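Local coordinates for protein separin (Saccharomyces cerevisiae, PDB 5U1T) that cleaves the cohesin subunit MCD1/SCC1 at the onset of anaphase as a caspase-like cysteine protease, and is held inactive by securin until then, at residues L165-V179 against K196-K210. Residues are numbered along the deposited sequence; the frame is centred on the assembly and turned at random.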
loop_
_atom_site.group_PDB
_atom_site.type_symbol
_atom_site.label_atom_id
_atom_site.label_comp_id
_atom_site.label_asym_id
_atom_site.label_seq_id
_atom_site.Cartn_x
_atom_site.Cartn_y
_atom_site.Cartn_z
ATOM N N LEU A 165 -48.774 12.606 -39.584
ATOM C CA LEU A 165 -48.453 11.453 -40.418
ATOM C C LEU A 165 -47.079 10.898 -40.100
ATOM O O LEU A 165 -46.199 10.843 -40.960
ATOM C CB LEU A 165 -48.543 11.835 -41.901
ATOM C CG LEU A 165 -49.834 12.546 -42.318
ATOM C CD1 LEU A 165 -49.806 12.910 -43.785
ATOM C CD2 LEU A 165 -51.056 11.703 -42.002
ATOM N N LYS A 166 -46.912 10.496 -38.845
ATOM C CA LYS A 166 -45.688 9.900 -38.351
ATOM C C LYS A 166 -46.038 8.637 -37.594
ATOM O O LYS A 166 -45.277 7.674 -37.610
ATOM C CB LYS A 166 -44.935 10.856 -37.426
ATOM C CG LYS A 166 -44.116 11.908 -38.114
ATOM C CD LYS A 166 -43.081 12.430 -37.141
ATOM C CE LYS A 166 -42.102 13.342 -37.824
ATOM N NZ LYS A 166 -42.386 14.740 -37.471
ATOM N N ASP A 167 -47.175 8.662 -36.897
ATOM C CA ASP A 167 -47.674 7.472 -36.217
ATOM C C ASP A 167 -47.868 6.396 -37.279
ATOM O O ASP A 167 -48.755 6.513 -38.134
ATOM C CB ASP A 167 -48.978 7.760 -35.456
ATOM C CG ASP A 167 -49.582 6.506 -34.817
ATOM O OD1 ASP A 167 -48.835 5.510 -34.629
ATOM O OD2 ASP A 167 -50.800 6.510 -34.498
ATOM N N PRO A 168 -47.017 5.359 -37.255
ATOM C CA PRO A 168 -47.050 4.333 -38.297
ATOM C C PRO A 168 -48.345 3.562 -38.235
ATOM O O PRO A 168 -48.731 2.938 -39.218
ATOM C CB PRO A 168 -45.866 3.431 -37.949
ATOM C CG PRO A 168 -45.037 4.215 -36.996
ATOM C CD PRO A 168 -46.004 5.056 -36.234
ATOM N N ASN A 169 -49.007 3.614 -37.084
ATOM C CA ASN A 169 -50.283 2.943 -36.898
ATOM C C ASN A 169 -51.448 3.934 -36.892
ATOM O O ASN A 169 -52.541 3.624 -36.398
ATOM C CB ASN A 169 -50.247 2.125 -35.614
ATOM C CG ASN A 169 -49.053 1.181 -35.575
ATOM O OD1 ASN A 169 -48.590 0.719 -36.621
ATOM N ND2 ASN A 169 -48.538 0.907 -34.377
ATOM N N LEU A 170 -51.204 5.114 -37.466
ATOM C CA LEU A 170 -52.203 6.175 -37.562
ATOM C C LEU A 170 -53.545 5.601 -37.962
ATOM O O LEU A 170 -53.609 4.745 -38.835
ATOM C CB LEU A 170 -51.772 7.239 -38.570
ATOM C CG LEU A 170 -52.847 8.296 -38.826
ATOM C CD1 LEU A 170 -53.085 9.140 -37.573
ATOM C CD2 LEU A 170 -52.498 9.166 -40.019
ATOM N N LYS A 171 -54.602 6.035 -37.285
ATOM C CA LYS A 171 -55.944 5.556 -37.573
ATOM C C LYS A 171 -56.515 6.293 -38.777
ATOM O O LYS A 171 -57.082 7.382 -38.646
ATOM C CB LYS A 171 -56.849 5.728 -36.357
ATOM C CG LYS A 171 -56.401 4.960 -35.125
ATOM C CD LYS A 171 -56.731 3.476 -35.228
ATOM C CE LYS A 171 -56.565 2.769 -33.890
ATOM N NZ LYS A 171 -57.216 1.421 -33.872
ATOM N N ALA A 172 -56.375 5.676 -39.947
ATOM C CA ALA A 172 -56.741 6.285 -41.219
ATOM C C ALA A 172 -58.209 6.665 -41.280
ATOM O O ALA A 172 -58.542 7.849 -41.212
ATOM C CB ALA A 172 -56.400 5.343 -42.361
ATOM N N HIS A 173 -59.073 5.658 -41.425
ATOM C CA HIS A 173 -60.515 5.863 -41.539
ATOM C C HIS A 173 -61.025 6.921 -40.558
ATOM O O HIS A 173 -61.795 7.790 -40.931
ATOM C CB HIS A 173 -61.270 4.548 -41.327
ATOM C CG HIS A 173 -62.739 4.673 -41.560
ATOM N ND1 HIS A 173 -63.271 4.963 -42.801
ATOM C CD2 HIS A 173 -63.791 4.607 -40.706
ATOM C CE1 HIS A 173 -64.588 5.051 -42.704
ATOM N NE2 HIS A 173 -64.929 4.844 -41.445
ATOM N N ALA A 174 -60.554 6.876 -39.315
ATOM C CA ALA A 174 -60.947 7.867 -38.311
ATOM C C ALA A 174 -60.531 9.281 -38.709
ATOM O O ALA A 174 -61.387 10.161 -38.869
ATOM C CB ALA A 174 -60.371 7.517 -36.973
ATOM N N LEU A 175 -59.226 9.489 -38.879
ATOM C CA LEU A 175 -58.683 10.800 -39.243
ATOM C C LEU A 175 -59.309 11.383 -40.525
ATOM O O LEU A 175 -59.636 12.572 -40.584
ATOM C CB LEU A 175 -57.161 10.717 -39.408
ATOM C CG LEU A 175 -56.472 11.994 -39.901
ATOM C CD1 LEU A 175 -56.607 13.109 -38.891
ATOM C CD2 LEU A 175 -55.016 11.760 -40.234
ATOM N N THR A 176 -59.471 10.550 -41.547
ATOM C CA THR A 176 -59.931 11.049 -42.832
ATOM C C THR A 176 -61.431 11.307 -42.760
ATOM O O THR A 176 -61.953 12.211 -43.417
ATOM C CB THR A 176 -59.602 10.067 -43.975
ATOM O OG1 THR A 176 -60.522 8.969 -43.948
ATOM C CG2 THR A 176 -58.170 9.527 -43.847
ATOM N N LYS A 177 -62.119 10.523 -41.936
ATOM C CA LYS A 177 -63.530 10.771 -41.673
ATOM C C LYS A 177 -63.689 12.090 -40.924
ATOM O O LYS A 177 -64.625 12.852 -41.174
ATOM C CB LYS A 177 -64.144 9.629 -40.870
ATOM C CG LYS A 177 -65.631 9.687 -40.767
ATOM C CD LYS A 177 -66.173 8.618 -39.855
ATOM C CE LYS A 177 -67.696 8.663 -39.863
ATOM N NZ LYS A 177 -68.293 7.848 -38.777
ATOM N N ILE A 178 -62.769 12.351 -39.996
ATOM C CA ILE A 178 -62.757 13.596 -39.236
ATOM C C ILE A 178 -62.624 14.787 -40.187
ATOM O O ILE A 178 -63.265 15.815 -39.992
ATOM C CB ILE A 178 -61.620 13.585 -38.174
ATOM C CG1 ILE A 178 -62.121 12.946 -36.879
ATOM C CG2 ILE A 178 -61.126 14.975 -37.874
ATOM C CD1 ILE A 178 -63.316 13.663 -36.266
ATOM N N VAL A 179 -61.826 14.616 -41.239
ATOM C CA VAL A 179 -61.612 15.650 -42.250
ATOM C C VAL A 179 -62.875 15.980 -43.062
ATOM O O VAL A 179 -63.186 17.149 -43.307
ATOM C CB VAL A 179 -60.490 15.234 -43.219
ATOM C CG1 VAL A 179 -60.339 16.244 -44.350
ATOM C CG2 VAL A 179 -59.190 15.087 -42.467
ATOM N N LYS A 196 -57.577 18.015 -48.951
ATOM C CA LYS A 196 -56.917 17.141 -47.988
ATOM C C LYS A 196 -57.596 15.771 -47.912
ATOM O O LYS A 196 -56.916 14.743 -47.841
ATOM C CB LYS A 196 -56.895 17.786 -46.599
ATOM C CG LYS A 196 -56.178 16.945 -45.532
ATOM C CD LYS A 196 -54.738 16.691 -45.909
ATOM C CE LYS A 196 -53.937 17.975 -45.986
ATOM N NZ LYS A 196 -52.490 17.727 -46.264
ATOM N N PHE A 197 -58.931 15.774 -47.917
ATOM C CA PHE A 197 -59.728 14.553 -47.806
ATOM C C PHE A 197 -59.538 13.623 -48.998
ATOM O O PHE A 197 -59.439 12.400 -48.833
ATOM C CB PHE A 197 -61.214 14.893 -47.652
ATOM C CG PHE A 197 -62.139 13.739 -47.948
ATOM C CD1 PHE A 197 -62.389 12.769 -46.991
ATOM C CD2 PHE A 197 -62.768 13.631 -49.183
ATOM C CE1 PHE A 197 -63.242 11.707 -47.265
ATOM C CE2 PHE A 197 -63.615 12.577 -49.455
ATOM C CZ PHE A 197 -63.856 11.617 -48.496
ATOM N N LEU A 198 -59.511 14.199 -50.198
ATOM C CA LEU A 198 -59.232 13.418 -51.403
ATOM C C LEU A 198 -57.827 12.838 -51.306
ATOM O O LEU A 198 -57.621 11.645 -51.546
ATOM C CB LEU A 198 -59.383 14.264 -52.677
ATOM C CG LEU A 198 -60.796 14.779 -52.969
ATOM C CD1 LEU A 198 -60.872 15.510 -54.309
ATOM C CD2 LEU A 198 -61.805 13.642 -52.914
ATOM N N GLN A 199 -56.872 13.688 -50.937
ATOM C CA GLN A 199 -55.488 13.262 -50.775
ATOM C C GLN A 199 -55.383 12.063 -49.832
ATOM O O GLN A 199 -54.738 11.075 -50.164
ATOM C CB GLN A 199 -54.633 14.421 -50.268
ATOM C CG GLN A 199 -53.220 14.027 -49.849
ATOM C CD GLN A 199 -52.620 14.999 -48.843
ATOM O OE1 GLN A 199 -53.083 16.134 -48.703
ATOM N NE2 GLN A 199 -51.599 14.554 -48.128
ATOM N N TYR A 200 -56.042 12.132 -48.677
ATOM C CA TYR A 200 -55.916 11.068 -47.674
ATOM C C TYR A 200 -56.478 9.751 -48.195
ATOM O O TYR A 200 -55.843 8.700 -48.070
ATOM C CB TYR A 200 -56.609 11.451 -46.356
ATOM C CG TYR A 200 -55.776 12.325 -45.432
ATOM C CD1 TYR A 200 -54.486 12.703 -45.776
ATOM C CD2 TYR A 200 -56.283 12.767 -44.211
ATOM C CE1 TYR A 200 -53.727 13.504 -44.937
ATOM C CE2 TYR A 200 -55.533 13.563 -43.367
ATOM C CZ TYR A 200 -54.255 13.929 -43.736
ATOM O OH TYR A 200 -53.497 14.722 -42.907
ATOM N N ILE A 201 -57.661 9.822 -48.788
ATOM C CA ILE A 201 -58.336 8.646 -49.326
ATOM C C ILE A 201 -57.505 7.928 -50.408
ATOM O O ILE A 201 -57.517 6.695 -50.496
ATOM C CB ILE A 201 -59.726 9.034 -49.876
ATOM C CG1 ILE A 201 -60.719 9.125 -48.713
ATOM C CG2 ILE A 201 -60.198 8.049 -50.917
ATOM C CD1 ILE A 201 -62.135 8.822 -49.085
ATOM N N LYS A 202 -56.769 8.695 -51.209
ATOM C CA LYS A 202 -55.794 8.111 -52.130
ATOM C C LYS A 202 -54.611 7.565 -51.347
ATOM O O LYS A 202 -54.170 6.436 -51.568
ATOM C CB LYS A 202 -55.313 9.146 -53.154
ATOM C CG LYS A 202 -54.370 8.595 -54.228
ATOM C CD LYS A 202 -55.025 8.615 -55.605
ATOM C CE LYS A 202 -54.106 8.033 -56.672
ATOM N NZ LYS A 202 -54.793 7.864 -57.997
ATOM N N GLN A 203 -54.113 8.376 -50.421
ATOM C CA GLN A 203 -52.905 8.068 -49.673
ATOM C C GLN A 203 -53.022 6.805 -48.848
ATOM O O GLN A 203 -52.049 6.062 -48.666
ATOM C CB GLN A 203 -52.569 9.229 -48.749
ATOM C CG GLN A 203 -51.143 9.245 -48.241
ATOM C CD GLN A 203 -50.757 10.637 -47.811
ATOM O OE1 GLN A 203 -51.378 11.610 -48.253
ATOM N NE2 GLN A 203 -49.753 10.752 -46.940
ATOM N N PHE A 204 -54.217 6.575 -48.330
ATOM C CA PHE A 204 -54.408 5.488 -47.394
ATOM C C PHE A 204 -55.216 4.385 -48.024
ATOM O O PHE A 204 -55.563 3.401 -47.369
ATOM C CB PHE A 204 -55.066 6.016 -46.129
ATOM C CG PHE A 204 -54.213 7.010 -45.405
ATOM C CD1 PHE A 204 -52.850 6.789 -45.278
ATOM C CD2 PHE A 204 -54.753 8.180 -44.897
ATOM C CE1 PHE A 204 -52.049 7.693 -44.639
ATOM C CE2 PHE A 204 -53.951 9.094 -44.249
ATOM C CZ PHE A 204 -52.593 8.848 -44.123
ATOM N N LYS A 205 -55.462 4.554 -49.323
ATOM C CA LYS A 205 -56.197 3.593 -50.126
ATOM C C LYS A 205 -57.555 3.333 -49.484
ATOM O O LYS A 205 -57.923 2.185 -49.249
ATOM C CB LYS A 205 -55.417 2.280 -50.273
ATOM C CG LYS A 205 -53.893 2.415 -50.275
ATOM C CD LYS A 205 -53.391 3.134 -51.509
ATOM C CE LYS A 205 -51.953 2.738 -51.797
ATOM N NZ LYS A 205 -51.796 1.262 -51.929
ATOM N N LEU A 206 -58.288 4.397 -49.179
ATOM C CA LEU A 206 -59.588 4.250 -48.544
ATOM C C LEU A 206 -60.667 4.225 -49.614
ATOM O O LEU A 206 -60.500 4.831 -50.675
ATOM C CB LEU A 206 -59.830 5.377 -47.524
ATOM C CG LEU A 206 -58.809 5.458 -46.366
ATOM C CD1 LEU A 206 -59.252 6.433 -45.301
ATOM C CD2 LEU A 206 -58.549 4.100 -45.742
ATOM N N PRO A 207 -61.766 3.494 -49.357
ATOM C CA PRO A 207 -62.899 3.434 -50.288
ATOM C C PRO A 207 -63.683 4.721 -50.263
ATOM O O PRO A 207 -64.169 5.077 -49.194
ATOM C CB PRO A 207 -63.748 2.289 -49.736
ATOM C CG PRO A 207 -63.456 2.297 -48.268
ATOM C CD PRO A 207 -61.988 2.645 -48.172
ATOM N N PHE A 208 -63.822 5.404 -51.393
ATOM C CA PHE A 208 -64.565 6.647 -51.369
ATOM C C PHE A 208 -65.949 6.422 -50.770
ATOM O O PHE A 208 -66.487 7.315 -50.123
ATOM C CB PHE A 208 -64.706 7.267 -52.766
ATOM C CG PHE A 208 -65.538 8.534 -52.783
ATOM C CD1 PHE A 208 -66.922 8.480 -52.887
ATOM C CD2 PHE A 208 -64.936 9.776 -52.663
ATOM C CE1 PHE A 208 -67.685 9.642 -52.876
ATOM C CE2 PHE A 208 -65.692 10.939 -52.664
ATOM C CZ PHE A 208 -67.068 10.869 -52.768
ATOM N N LYS A 209 -66.510 5.226 -50.946
ATOM C CA LYS A 209 -67.941 5.006 -50.694
ATOM C C LYS A 209 -68.416 5.308 -49.263
ATOM O O LYS A 209 -69.607 5.165 -48.972
ATOM C CB LYS A 209 -68.322 3.573 -51.073
ATOM C CG LYS A 209 -68.508 3.381 -52.579
ATOM C CD LYS A 209 -68.847 1.941 -52.947
ATOM C CE LYS A 209 -67.819 0.973 -52.382
ATOM N NZ LYS A 209 -66.427 1.393 -52.699
ATOM N N LYS A 210 -67.502 5.757 -48.394
ATOM C CA LYS A 210 -67.871 6.428 -47.142
ATOM C C LYS A 210 -68.629 7.742 -47.383
ATOM O O LYS A 210 -68.916 8.474 -46.436
ATOM C CB LYS A 210 -66.635 6.732 -46.306
ATOM C CG LYS A 210 -65.886 7.971 -46.766
ATOM C CD LYS A 210 -64.993 8.514 -45.663
ATOM C CE LYS A 210 -63.918 7.521 -45.283
ATOM N NZ LYS A 210 -63.138 7.151 -46.487
#
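Lys196 NZ, whose chain lays CG 4.4 Å from Val179 CG1, is gripped by Asp160 OD2 in a salt bridge and by Gln199 OE1 in a 3.0 Å hydrogen bond, on the seam of an antiparallel helix hairpin in the helical region of separase, away from Cys1497, the probable catalytic cysteine. Helices 172-179 and 196-203 cross at -162° with their axes 9.3 Å apart, and no hydrogen bond joins the two segments. Asp160 OD2 also bonds Tyr200 OH, and Gln199 NE2 meets Gln203 OE1 in its carbonyl plane, on a lone pair. The Tyr200 ring lies between Lys196 CD over one face and Phe204 CE2 over the opposite one, each off centre, nearer the ring's margin. Leu175 CD2 reaches Tyr200 CE2 at 3.7 Å, Val179 CG2 comes to the same carbon at 4.1 Å, Leu165 CD1 nears CE1, and Thr176 CG2 packs on CB. An alanine in place of Tyr200 would probably open a gap between Leu165, Leu175 and Val179 and cost Asp160 its hydroxyl partner. Phe204 receives Leu165 CD2 at its ring edge and Ala172 CB beside its own CB. Helix 196-203 ends in a Schellman motif with Lys205 at C-prime, beyond which Leu206 points CD1 at Thr176. A chain of another protein packs on His173 and Ala174; Lys210 runs alongside His173 in the opposite sense, its CE 3.6 Å from His173 ND1.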